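Local coordinates for HmuY protein (Prevotella intermedia, PDB 6R2H) that probably binds heme as a hemophore-like protein of the HmuY family, captured here in its heme-free form, at residues F8-P13 with G26-Q31; D16-I21 with D70-I75; A110-D115 with T130-E135. All blocks are in the same frame, centred on the assembly; numbering follows the deposited sequence.

Contact 1: residues F8-P13 with G26-Q31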
# COMPACT_ATOMS: atom_id res chain seq x y z
N PHE A 8 -8.84 -4.34 10.81
CA PHE A 8 -7.42 -4.61 10.72
C PHE A 8 -6.66 -3.38 11.21
O PHE A 8 -6.99 -2.25 10.85
CB PHE A 8 -6.99 -4.90 9.29
CG PHE A 8 -5.50 -5.08 9.15
CD1 PHE A 8 -4.66 -3.97 9.07
CD2 PHE A 8 -4.92 -6.34 9.13
CE1 PHE A 8 -3.28 -4.12 8.98
CE2 PHE A 8 -3.55 -6.48 9.04
CZ PHE A 8 -2.73 -5.38 8.98
N GLU A 9 -5.61 -3.63 12.01
CA GLU A 9 -4.74 -2.56 12.49
C GLU A 9 -3.37 -3.11 12.86
O GLU A 9 -3.26 -4.24 13.35
CB GLU A 9 -5.37 -1.81 13.66
CG GLU A 9 -5.57 -2.61 14.93
CD GLU A 9 -6.12 -1.72 16.04
OE1 GLU A 9 -7.15 -1.04 15.79
OE2 GLU A 9 -5.49 -1.67 17.12
N THR A 10 -2.35 -2.29 12.60
CA THR A 10 -0.97 -2.61 12.94
C THR A 10 -0.11 -1.36 12.79
O THR A 10 -0.42 -0.48 11.99
CB THR A 10 -0.43 -3.75 12.07
OG1 THR A 10 0.71 -4.29 12.74
CG2 THR A 10 -0.05 -3.33 10.67
N LEU A 11 0.97 -1.30 13.57
CA LEU A 11 2.01 -0.30 13.36
C LEU A 11 2.87 -0.76 12.20
O LEU A 11 3.15 -1.95 12.06
CB LEU A 11 2.84 -0.17 14.64
CG LEU A 11 2.09 0.41 15.85
CD1 LEU A 11 3.00 0.51 17.06
CD2 LEU A 11 1.49 1.77 15.53
N MET A 12 3.28 0.18 11.35
CA MET A 12 4.01 -0.19 10.14
C MET A 12 5.50 -0.42 10.44
O MET A 12 6.08 0.22 11.32
CB MET A 12 3.84 0.87 9.05
CG MET A 12 2.48 0.83 8.38
SD MET A 12 2.08 -0.76 7.60
CE MET A 12 3.00 -0.64 6.06
N PRO A 13 6.15 -1.34 9.71
CA PRO A 13 7.62 -1.42 9.68
C PRO A 13 8.25 -0.32 8.83
O PRO A 13 7.56 0.56 8.33
CB PRO A 13 7.88 -2.79 9.05
CG PRO A 13 6.67 -3.04 8.16
CD PRO A 13 5.51 -2.39 8.89
N GLY A 26 -7.87 -12.21 7.98
CA GLY A 26 -7.51 -11.06 8.79
C GLY A 26 -6.07 -11.11 9.29
O GLY A 26 -5.65 -10.22 10.03
N LYS A 27 -5.33 -12.14 8.85
CA LYS A 27 -3.95 -12.36 9.24
C LYS A 27 -3.03 -11.56 8.31
O LYS A 27 -3.42 -11.23 7.19
CB LYS A 27 -3.57 -13.84 9.16
CG LYS A 27 -4.13 -14.75 10.25
CD LYS A 27 -3.87 -16.23 9.99
CE LYS A 27 -3.02 -16.90 11.06
NZ LYS A 27 -1.96 -17.76 10.48
N PHE A 28 -1.82 -11.24 8.80
CA PHE A 28 -0.83 -10.62 7.94
C PHE A 28 0.57 -11.15 8.23
O PHE A 28 0.83 -11.73 9.28
CB PHE A 28 -0.94 -9.09 8.00
CG PHE A 28 -0.26 -8.44 9.17
CD1 PHE A 28 -0.90 -8.33 10.40
CD2 PHE A 28 1.02 -7.91 9.03
CE1 PHE A 28 -0.26 -7.69 11.46
CE2 PHE A 28 1.65 -7.27 10.09
CZ PHE A 28 1.01 -7.17 11.31
N GLU A 29 1.46 -10.94 7.26
CA GLU A 29 2.86 -11.31 7.38
C GLU A 29 3.70 -10.09 6.99
O GLU A 29 3.33 -9.34 6.10
CB GLU A 29 3.16 -12.49 6.46
CG GLU A 29 2.94 -13.86 7.06
CD GLU A 29 3.12 -14.96 6.02
OE1 GLU A 29 2.14 -15.66 5.74
OE2 GLU A 29 4.25 -15.13 5.50
N GLN A 30 4.83 -9.92 7.67
CA GLN A 30 5.78 -8.87 7.33
C GLN A 30 6.89 -9.46 6.47
O GLN A 30 7.31 -10.59 6.72
CB GLN A 30 6.32 -8.27 8.62
CG GLN A 30 7.75 -7.77 8.51
CD GLN A 30 8.08 -6.75 9.57
OE1 GLN A 30 7.19 -6.25 10.27
NE2 GLN A 30 9.36 -6.45 9.70
N GLN A 31 7.39 -8.70 5.48
CA GLN A 31 8.51 -9.16 4.67
C GLN A 31 9.23 -7.96 4.05
O GLN A 31 8.58 -6.98 3.71
CB GLN A 31 7.99 -10.14 3.62
CG GLN A 31 9.08 -10.84 2.83
CD GLN A 31 8.48 -11.82 1.84
OE1 GLN A 31 8.10 -11.45 0.73
NE2 GLN A 31 8.38 -13.07 2.24
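Phe8 and Phe28 meet in an offset edge-to-face (T-shaped) pair: the edge of the Phe8 ring, led by CE2 and CZ, is turned to the face of Phe28, with ring centroids 5.3 Å apart and planes at 73°. The closest approach is Phe8 CE2 to Phe28 CD1, 3.5 Å. Phe8 reaches across with CG anti to its backbone N (chi1 176°), whereas CG of Phe28 lies between its own N and carbonyl carbon, which puts it, like CB, 3.8 Å from Phe8 CE2. The outer end of the Phe28 ring goes to Thr10, the two side chains pointing at each other tip to tip, with Thr10 OG1 3.2 Å from Phe28 CZ in an oblique approach. The hydroxyl's weak hydrogen bond runs instead to Leu11 O (3.4 Å), within its own segment. Further along, Pro13 and Gln30 slide past each other in opposite directions, Pro13 CB lying 3.7 Å from Gln30 OE1. At the other end Gly26 O sits near the plane of the Phe8 ring, 4.0 Å from CD2. The two segments run nearly parallel without backbone bonding; they sit on different sheets and meet mainly through side chains. Strand 6-11 is an outermost strand of the large sheet, bonded to strand 181-190, whose Phe185 ring meets Phe8; strand 28-32 edges the smaller sheet beside strand 17-21, where Ile19 touches both Thr10 and Phe28.

Contact 2: residues D16-I21 with D70-I75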
# COMPACT_ATOMS: atom_id res chain seq x y z
N ASP A 16 11.95 -0.41 4.36
CA ASP A 16 12.48 -1.53 3.60
C ASP A 16 11.53 -2.72 3.65
O ASP A 16 11.85 -3.78 3.11
CB ASP A 16 13.94 -1.87 3.98
CG ASP A 16 14.09 -2.34 5.40
OD1 ASP A 16 13.26 -1.95 6.25
OD2 ASP A 16 15.05 -3.10 5.65
N SER A 17 10.34 -2.53 4.24
CA SER A 17 9.47 -3.67 4.50
C SER A 17 8.03 -3.42 4.08
O SER A 17 7.59 -2.28 3.91
CB SER A 17 9.55 -4.10 5.94
OG SER A 17 10.89 -4.12 6.40
N TRP A 18 7.32 -4.54 3.93
CA TRP A 18 5.94 -4.63 3.51
C TRP A 18 5.15 -5.37 4.59
O TRP A 18 5.70 -6.19 5.32
CB TRP A 18 5.85 -5.42 2.20
CG TRP A 18 6.26 -4.69 0.96
CD1 TRP A 18 7.51 -4.60 0.42
CD2 TRP A 18 5.38 -3.96 0.08
NE1 TRP A 18 7.48 -3.86 -0.74
CE2 TRP A 18 6.19 -3.45 -0.97
CE3 TRP A 18 4.01 -3.66 0.08
CZ2 TRP A 18 5.66 -2.68 -2.01
CZ3 TRP A 18 3.49 -2.90 -0.95
CH2 TRP A 18 4.31 -2.41 -1.97
N ILE A 19 3.84 -5.10 4.66
CA ILE A 19 2.93 -6.05 5.27
C ILE A 19 2.02 -6.62 4.18
O ILE A 19 1.63 -5.90 3.26
CB ILE A 19 2.14 -5.42 6.43
CG1 ILE A 19 1.20 -4.30 5.97
CG2 ILE A 19 3.08 -4.95 7.53
CD1 ILE A 19 0.21 -3.86 7.02
N TYR A 20 1.69 -7.91 4.30
CA TYR A 20 0.84 -8.62 3.35
C TYR A 20 -0.39 -9.13 4.09
O TYR A 20 -0.27 -9.91 5.03
CB TYR A 20 1.62 -9.77 2.69
CG TYR A 20 2.75 -9.32 1.80
CD1 TYR A 20 4.02 -9.08 2.32
CD2 TYR A 20 2.58 -9.15 0.43
CE1 TYR A 20 5.07 -8.67 1.51
CE2 TYR A 20 3.62 -8.75 -0.39
CZ TYR A 20 4.87 -8.51 0.15
OH TYR A 20 5.91 -8.11 -0.64
N ILE A 21 -1.58 -8.67 3.66
CA ILE A 21 -2.80 -8.97 4.39
C ILE A 21 -3.68 -9.95 3.63
O ILE A 21 -4.04 -9.70 2.49
CB ILE A 21 -3.57 -7.70 4.75
CG1 ILE A 21 -2.64 -6.70 5.45
CG2 ILE A 21 -4.78 -8.04 5.61
CD1 ILE A 21 -3.15 -5.29 5.50
N ASP A 70 -4.01 -10.54 -0.14
CA ASP A 70 -4.89 -9.86 -1.07
C ASP A 70 -4.36 -8.46 -1.37
O ASP A 70 -4.30 -8.07 -2.54
CB ASP A 70 -6.32 -9.84 -0.53
CG ASP A 70 -6.86 -11.23 -0.30
OD1 ASP A 70 -6.88 -12.00 -1.28
OD2 ASP A 70 -7.20 -11.54 0.88
N ILE A 71 -3.99 -7.74 -0.30
CA ILE A 71 -3.45 -6.39 -0.41
C ILE A 71 -2.21 -6.28 0.48
O ILE A 71 -2.04 -7.05 1.44
CB ILE A 71 -4.48 -5.29 -0.08
CG1 ILE A 71 -4.92 -5.32 1.39
CG2 ILE A 71 -5.66 -5.36 -1.04
CD1 ILE A 71 -5.88 -4.22 1.80
N ALA A 72 -1.37 -5.28 0.17
CA ALA A 72 -0.09 -5.10 0.83
C ALA A 72 0.23 -3.61 0.95
O ALA A 72 -0.18 -2.81 0.11
CB ALA A 72 1.00 -5.87 0.10
N PHE A 73 0.96 -3.27 2.02
CA PHE A 73 1.31 -1.89 2.33
C PHE A 73 2.80 -1.77 2.60
O PHE A 73 3.40 -2.62 3.27
CB PHE A 73 0.45 -1.34 3.47
CG PHE A 73 -1.02 -1.25 3.14
CD1 PHE A 73 -1.53 -0.12 2.51
CD2 PHE A 73 -1.88 -2.30 3.43
CE1 PHE A 73 -2.88 -0.03 2.20
CE2 PHE A 73 -3.23 -2.20 3.12
CZ PHE A 73 -3.73 -1.08 2.49
N HIS A 74 3.38 -0.71 2.03
CA HIS A 74 4.73 -0.25 2.30
C HIS A 74 4.66 1.23 2.66
O HIS A 74 4.48 2.07 1.78
CB HIS A 74 5.63 -0.49 1.07
CG HIS A 74 6.90 0.31 1.10
ND1 HIS A 74 7.03 1.52 0.46
CD2 HIS A 74 8.08 0.08 1.71
CE1 HIS A 74 8.24 2.00 0.65
NE2 HIS A 74 8.91 1.13 1.41
N ILE A 75 4.82 1.54 3.95
CA ILE A 75 4.57 2.88 4.45
C ILE A 75 3.13 3.24 4.08
O ILE A 75 2.21 2.74 4.74
CB ILE A 75 5.64 3.90 3.98
CG1 ILE A 75 7.06 3.39 4.24
CG2 ILE A 75 5.41 5.27 4.60
CD1 ILE A 75 7.36 3.07 5.69
O HOH W 1 6.56 -0.25 5.56
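Ile19 and Phe73 face each other as an antiparallel hydrogen-bonded pair, Ile19 N to Phe73 O at 2.9 Å with the reverse bond alongside, and both donors lie in the carbonyl planes. Ile21 N gives a straight bond to Ile71 O (2.8 Å, 169° at the hydrogen). Ile21 O takes two donors: Asp70 N at 2.8 Å, tilted from the carbonyl plane, and Ile71 N through a weak bond. At the far end a water lies 2.8 Å from Ser17 O and accepts from Ile75 N, bridging the strands beyond their last direct backbone bond.

The aromatic contact is a CH-pi one. His74 CB stands over the centre of the Trp18 six-membered ring, 3.5 Å from its centroid and 5° off the normal, while Tyr20 OH lies over the opposite face toward the rim. His74 CG is anti to its backbone N (chi1 163°), and the imidazole beyond presents CD2 to Ser17 O at 3.3 Å. The ring is fixed at both nitrogens, ND1 to Asp77 and NE2 to Tyr15 O; Trp18 NE1 is bonded to Glu33.

Apolar contacts divide between the two faces. Ala72 CB packs 3.7 Å from Tyr20 CD2 and also against Trp18; on the other face Ile21 CD1 meets the edge of Phe73, 3.9 Å from CD2, and Ile19 CG1 touches Phe73 CB. Ile19 and Ile21 touch Phe8, Ile21 also Phe185, and Phe73 touches Val183, all on the nine-stranded sheet.

Asp70 and Ile71 both opposite Ile21 make a classic beta bulge, here at one end of the central antiparallel pair of the four-stranded sheet.

Contact 3: residues A110-D115 with T130-E135; sequences ADIVVD and TMLNGE
Ala110 and Thr130, which have the most surface buried here, form an antiparallel hydrogen-bonded pair. Thr130 N points nearly straight at Ala110 O, 2.7 Å away, with the C=O...N angle at 166°. The return bond, Ala110 N to Thr130 O at 3.0 Å, is about as straight at the hydrogen, but its donor stands above the Thr130 carbonyl plane, 46° out of it. Thr130 turns its methyl inward, CG2 lying between the backbone N and the carbonyl carbon, where it comes 3.6 Å from Ala110 O and 3.8 Å from Ile112 CG2.

Leu132, the third main contributor, packs against both Ala110 and Ile112. Its CG is 3.9 Å from Ala110 CB, and its CD1 is 3.8 Å from Ile112 CG2. The branched Ile112 side chain thus fits against both Thr130 and Leu132, which lie on the same side of their strand.

The short segments 110-115 and 130-132 cross at 99°, and the ladder continues on both sides through backbone hydrogen bonds of Ile112 with Val128 and of Leu132 with Ala108. These are neighbouring strands, 105-115 and 124-132, of the nine-stranded sheet; strand 83-87 flanks the former and strand 37-42 the latter. Asp77 of the smaller sheet touches Ile112 and Leu132, and Asp111 makes a salt bridge to Arg40.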
# COMPACT_ATOMS: atom_id res chain seq x y z
N ALA A 110 5.83 1.02 -10.62
CA ALA A 110 6.12 2.18 -9.79
C ALA A 110 7.39 1.91 -8.99
O ALA A 110 7.71 0.76 -8.69
CB ALA A 110 4.94 2.51 -8.89
N ASP A 111 8.11 2.99 -8.67
CA ASP A 111 9.27 2.90 -7.80
C ASP A 111 8.84 3.25 -6.38
O ASP A 111 8.01 4.14 -6.20
CB ASP A 111 10.37 3.86 -8.24
CG ASP A 111 10.91 3.60 -9.63
OD1 ASP A 111 10.77 2.46 -10.10
OD2 ASP A 111 11.49 4.54 -10.23
N ILE A 112 9.39 2.54 -5.40
CA ILE A 112 9.18 2.85 -3.99
C ILE A 112 10.52 3.22 -3.37
O ILE A 112 11.58 2.88 -3.90
CB ILE A 112 8.50 1.68 -3.23
CG1 ILE A 112 9.35 0.40 -3.27
CG2 ILE A 112 7.06 1.45 -3.69
CD1 ILE A 112 9.06 -0.56 -2.13
N VAL A 113 10.45 3.92 -2.23
CA VAL A 113 11.63 4.25 -1.46
C VAL A 113 11.88 3.16 -0.41
O VAL A 113 11.05 3.00 0.48
CB VAL A 113 11.48 5.63 -0.79
CG1 VAL A 113 12.68 5.99 0.07
CG2 VAL A 113 11.25 6.70 -1.83
N VAL A 114 13.03 2.48 -0.52
CA VAL A 114 13.39 1.42 0.42
C VAL A 114 14.41 1.88 1.46
O VAL A 114 14.53 1.26 2.51
CB VAL A 114 13.83 0.10 -0.25
CG1 VAL A 114 12.67 -0.59 -0.95
CG2 VAL A 114 15.01 0.27 -1.18
N ASP A 115 15.17 2.95 1.16
CA ASP A 115 16.24 3.39 2.05
C ASP A 115 16.39 4.90 1.97
O ASP A 115 16.79 5.44 0.93
CB ASP A 115 17.59 2.75 1.71
CG ASP A 115 18.68 2.97 2.76
OD1 ASP A 115 18.52 3.88 3.62
OD2 ASP A 115 19.67 2.21 2.75
N THR A 130 8.85 -1.67 -8.53
CA THR A 130 7.87 -2.69 -8.16
C THR A 130 6.53 -2.40 -8.85
O THR A 130 6.50 -1.80 -9.91
CB THR A 130 7.78 -2.80 -6.64
OG1 THR A 130 6.92 -3.92 -6.38
CG2 THR A 130 7.27 -1.52 -6.00
N MET A 131 5.43 -2.87 -8.23
CA MET A 131 4.08 -2.62 -8.72
C MET A 131 3.27 -1.98 -7.60
O MET A 131 3.31 -2.46 -6.47
CB MET A 131 3.40 -3.94 -9.10
CG MET A 131 4.00 -4.63 -10.31
SD MET A 131 3.59 -3.78 -11.85
CE MET A 131 2.00 -4.49 -12.26
N LEU A 132 2.56 -0.89 -7.90
CA LEU A 132 1.67 -0.30 -6.91
C LEU A 132 0.30 -0.10 -7.54
O LEU A 132 0.20 -0.02 -8.76
CB LEU A 132 2.20 1.07 -6.47
CG LEU A 132 3.45 1.10 -5.60
CD1 LEU A 132 3.65 2.50 -5.04
CD2 LEU A 132 3.39 0.09 -4.45
N ASN A 133 -0.73 0.01 -6.69
CA ASN A 133 -2.07 0.35 -7.15
C ASN A 133 -2.33 1.81 -6.84
O ASN A 133 -2.43 2.19 -5.67
CB ASN A 133 -3.15 -0.50 -6.49
CG ASN A 133 -4.50 -0.26 -7.13
OD1 ASN A 133 -5.16 0.76 -6.87
ND2 ASN A 133 -4.92 -1.19 -7.97
N GLY A 134 -2.48 2.61 -7.90
CA GLY A 134 -2.57 4.06 -7.79
C GLY A 134 -3.84 4.50 -7.06
O GLY A 134 -3.81 5.47 -6.29
N GLU A 135 -4.95 3.80 -7.32
CA GLU A 135 -6.24 4.14 -6.74
C GLU A 135 -6.21 3.89 -5.24
O GLU A 135 -6.54 4.78 -4.46
CB GLU A 135 -7.36 3.34 -7.43
CG GLU A 135 -8.76 3.85 -7.16
CD GLU A 135 -9.17 5.14 -7.85
OE1 GLU A 135 -8.29 5.84 -8.37
OE2 GLU A 135 -10.37 5.45 -7.81

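In the fold
Contacts 1 and 2 interlock: strand 17-21 lies between strands 28-32 and 71-74, and Gln31 O lies 2.8 Å from Trp18 N and Glu29 O 2.8 Å from Tyr20 N, both probable hydrogen bonds. Their centres are about 7 Å apart. Contact 3 lies in the large sheet, its centre about 11 Å from that of contact 2, and touches it where Trp18 CH2 comes 3.6 Å from Leu132 CD2. Contacts 1 and 3 do not touch (nearest atoms about 9 Å apart), though both reach the nine-stranded sheet; contact 2 touches each of them. No heme is present; a glycerol, probably from the crystallisation liquor, is hydrogen-bonded to Asp70 in contact 2.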